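Local coordinates for protein ATP synthase epsilon chain (PDB 5IK2) that is the ATP-binding epsilon subunit of a rotary ATP synthase, which probably makes ATP from ADP using a transmembrane proton gradient, at residues 62-67 with 79-84. The protein carries 2 engineered substitutions. Residues are numbered along the deposited sequence; the frame is centred on the assembly and turned at random.
Sequences AVSGGF and ADTAEL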
ATOM      1  N   ALA H  62       7.866  43.978 -46.274  1.00 29.58           N
ATOM      2  CA  ALA H  62       8.434  44.944 -45.329  1.00 28.97           C
ATOM      3  C   ALA H  62       9.849  44.512 -44.962  1.00 28.30           C
ATOM      4  O   ALA H  62      10.019  43.512 -44.277  1.00 28.39           O
ATOM      5  CB  ALA H  62       7.566  45.039 -44.079  1.00 29.03           C
ATOM      6  N   VAL H  63      10.851  45.259 -45.429  1.00 27.77           N
ATOM      7  CA  VAL H  63      12.267  44.932 -45.204  1.00 27.54           C
ATOM      8  C   VAL H  63      12.951  46.026 -44.380  1.00 27.47           C
ATOM      9  O   VAL H  63      12.784  47.215 -44.664  1.00 27.17           O
ATOM     10  CB  VAL H  63      13.019  44.746 -46.546  1.00 27.52           C
ATOM     11  CG1 VAL H  63      14.512  44.511 -46.321  1.00 27.39           C
ATOM     12  CG2 VAL H  63      12.403  43.597 -47.339  1.00 27.53           C
ATOM     13  N   SER H  64      13.718  45.613 -43.369  1.00 27.51           N
ATOM     14  CA  SER H  64      14.520  46.531 -42.551  1.00 27.61           C
ATOM     15  C   SER H  64      15.907  45.944 -42.286  1.00 27.47           C
ATOM     16  O   SER H  64      16.039  44.746 -42.030  1.00 27.16           O
ATOM     17  CB  SER H  64      13.814  46.835 -41.223  1.00 27.68           C
ATOM     18  OG  SER H  64      13.956  45.775 -40.292  1.00 27.75           O
ATOM     19  N   GLY H  65      16.927  46.797 -42.353  1.00 27.59           N
ATOM     20  CA  GLY H  65      18.308  46.402 -42.089  1.00 27.71           C
ATOM     21  C   GLY H  65      18.832  45.370 -43.069  1.00 28.06           C
ATOM     22  O   GLY H  65      19.383  44.347 -42.655  1.00 28.57           O
ATOM     23  N   GLY H  66      18.660  45.640 -44.362  1.00 28.32           N
ATOM     24  CA  GLY H  66      19.063  44.709 -45.421  1.00 28.43           C
ATOM     25  C   GLY H  66      19.895  45.321 -46.527  1.00 28.58           C
ATOM     26  O   GLY H  66      20.064  46.539 -46.591  1.00 28.64           O
ATOM     27  N   PHE H  67      20.424  44.453 -47.388  1.00 29.04           N
ATOM     28  CA  PHE H  67      21.186  44.868 -48.569  1.00 29.57           C
ATOM     29  C   PHE H  67      20.842  44.005 -49.786  1.00 30.32           C
ATOM     30  O   PHE H  67      20.444  42.844 -49.649  1.00 30.07           O
ATOM     31  CB  PHE H  67      22.697  44.841 -48.290  1.00 29.42           C
ATOM     32  CG  PHE H  67      23.286  43.458 -48.189  1.00 29.22           C
ATOM     33  CD1 PHE H  67      23.194  42.731 -47.004  1.00 29.16           C
ATOM     34  CD2 PHE H  67      23.955  42.888 -49.273  1.00 29.11           C
ATOM     35  CE1 PHE H  67      23.743  41.457 -46.905  1.00 29.26           C
ATOM     36  CE2 PHE H  67      24.506  41.615 -49.180  1.00 29.29           C
ATOM     37  CZ  PHE H  67      24.402  40.899 -47.994  1.00 29.29           C
ATOM     38  N   ALA H  79      18.355  40.450 -45.226  1.00 26.79           N
ATOM     39  CA  ALA H  79      17.908  41.492 -44.288  1.00 26.83           C
ATOM     40  C   ALA H  79      17.650  40.961 -42.882  1.00 26.78           C
ATOM     41  O   ALA H  79      17.422  39.769 -42.698  1.00 26.83           O
ATOM     42  CB  ALA H  79      16.655  42.165 -44.824  1.00 26.81           C
ATOM     43  N   ASP H  80      17.678  41.862 -41.899  1.00 26.89           N
ATOM     44  CA  ASP H  80      17.412  41.515 -40.494  1.00 27.06           C
ATOM     45  C   ASP H  80      16.007  40.947 -40.340  1.00 27.37           C
ATOM     46  O   ASP H  80      15.818  39.894 -39.731  1.00 27.73           O
ATOM     47  CB  ASP H  80      17.544  42.741 -39.575  1.00 26.93           C
ATOM     48  CG  ASP H  80      18.962  43.290 -39.500  1.00 26.80           C
ATOM     49  OD1 ASP H  80      19.911  42.641 -39.990  1.00 27.17           O
ATOM     50  OD2 ASP H  80      19.126  44.390 -38.934  1.00 26.53           O
ATOM     51  N   THR H  81      15.031  41.664 -40.893  1.00 27.51           N
ATOM     52  CA  THR H  81      13.640  41.229 -40.902  1.00 27.66           C
ATOM     53  C   THR H  81      13.025  41.432 -42.285  1.00 27.88           C
ATOM     54  O   THR H  81      13.334  42.404 -42.977  1.00 27.44           O
ATOM     55  CB  THR H  81      12.805  41.993 -39.859  1.00 27.63           C
ATOM     56  OG1 THR H  81      12.948  43.402 -40.066  1.00 27.69           O
ATOM     57  CG2 THR H  81      13.261  41.648 -38.454  1.00 27.64           C
ATOM     58  N   ALA H  82      12.165  40.493 -42.673  1.00 28.56           N
ATOM     59  CA  ALA H  82      11.404  40.565 -43.920  1.00 28.94           C
ATOM     60  C   ALA H  82      10.064  39.856 -43.719  1.00 29.34           C
ATOM     61  O   ALA H  82      10.041  38.691 -43.320  1.00 29.73           O
ATOM     62  CB  ALA H  82      12.187  39.929 -45.058  1.00 28.86           C
ATOM     63  N   GLU H  83       8.960  40.562 -43.966  1.00 29.75           N
ATOM     64  CA  GLU H  83       7.622  39.988 -43.803  1.00 30.09           C
ATOM     65  C   GLU H  83       6.689  40.363 -44.949  1.00 30.48           C
ATOM     66  O   GLU H  83       6.661  41.514 -45.385  1.00 30.62           O
ATOM     67  CB  GLU H  83       6.981  40.444 -42.487  1.00 30.14           C
ATOM     68  CG  GLU H  83       7.715  40.017 -41.218  1.00 30.16           C
ATOM     69  CD  GLU H  83       8.656  41.067 -40.644  1.00 30.25           C
ATOM     70  OE1 GLU H  83       8.637  42.236 -41.086  1.00 30.25           O
ATOM     71  OE2 GLU H  83       9.419  40.716 -39.720  1.00 30.38           O
ATOM     72  N   LEU H  84       5.920  39.377 -45.413  1.00 30.74           N
ATOM     73  CA  LEU H  84       4.774  39.604 -46.299  1.00 31.08           C
ATOM     74  C   LEU H  84       3.634  40.199 -45.457  1.00 31.60           C
ATOM     75  O   LEU H  84       3.667  40.090 -44.229  1.00 31.84           O
ATOM     76  CB  LEU H  84       4.321  38.279 -46.926  1.00 31.14           C
ATOM     77  CG  LEU H  84       5.331  37.526 -47.799  1.00 31.03           C
ATOM     78  CD1 LEU H  84       4.945  36.059 -47.918  1.00 30.99           C
ATOM     79  CD2 LEU H  84       5.444  38.166 -49.174  1.00 31.11           C
TER
HETATM   80  O   HOH W   1      10.897  44.037 -41.575  1.00 32.17           O
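Ala62 and Glu83 form an antiparallel hydrogen-bonded pair, with Ala62 N to Glu83 O at 2.9 Å and Glu83 N to Ala62 O at 3.1 Å. Strands 62-64 and 81-83 run antiparallel (177° between their directions), and the ladder continues through the non-hydrogen-bonded pair Val63-Ala82 to the hydrogen-bonded pair Ser64-Thr81. There it slackens into a classic beta bulge: Asp80 and Thr81 both face Ser64, and their N-H groups reach Ser64 O only weakly. Asp80 N also donates to Gly65 O at 3.1 Å, approaching from above the carbonyl plane, 60° out of it. Both segments turn a corner here, at Gly65, which has positive phi, and at Asp80.

Side-chain hydrogen bonding follows the face bearing Ala62, Ser64, Thr81 and Glu83. Ser64 OG donates to Thr81 OG1 across 2.6 Å, tip to tip; each hydroxyl sits between its backbone N and carbonyl carbon. A water hydrogen-bonds to Thr81 OG1 and donates to Ala62 O and Glu83 OE1, linking both strands to the bent Glu83 side chain. Thr81 and Glu83 belong to the observed ATP site, which is without nucleotide in this chain.

The other face is apolar. Val63 CG1, anti to the backbone N (chi1 176°), meets Ala79 CB at 3.5 Å, and that methyl also lies against Gly66 CA at 3.6 Å.

Helix 114-133 covers the polar face: Arg127 forms a salt bridge with Glu83, Arg123 a weak hydrogen bond with Ser64, and Val126 and Val130 pack on Ala62. Asp80 is hydrogen-bonded to a polar side chain of another protein's chain. Beyond the corners, strands 66-70 and 74-79 pair again within the beta-sandwich domain, while Val63 bonds on to Ala48 of strand 48-54.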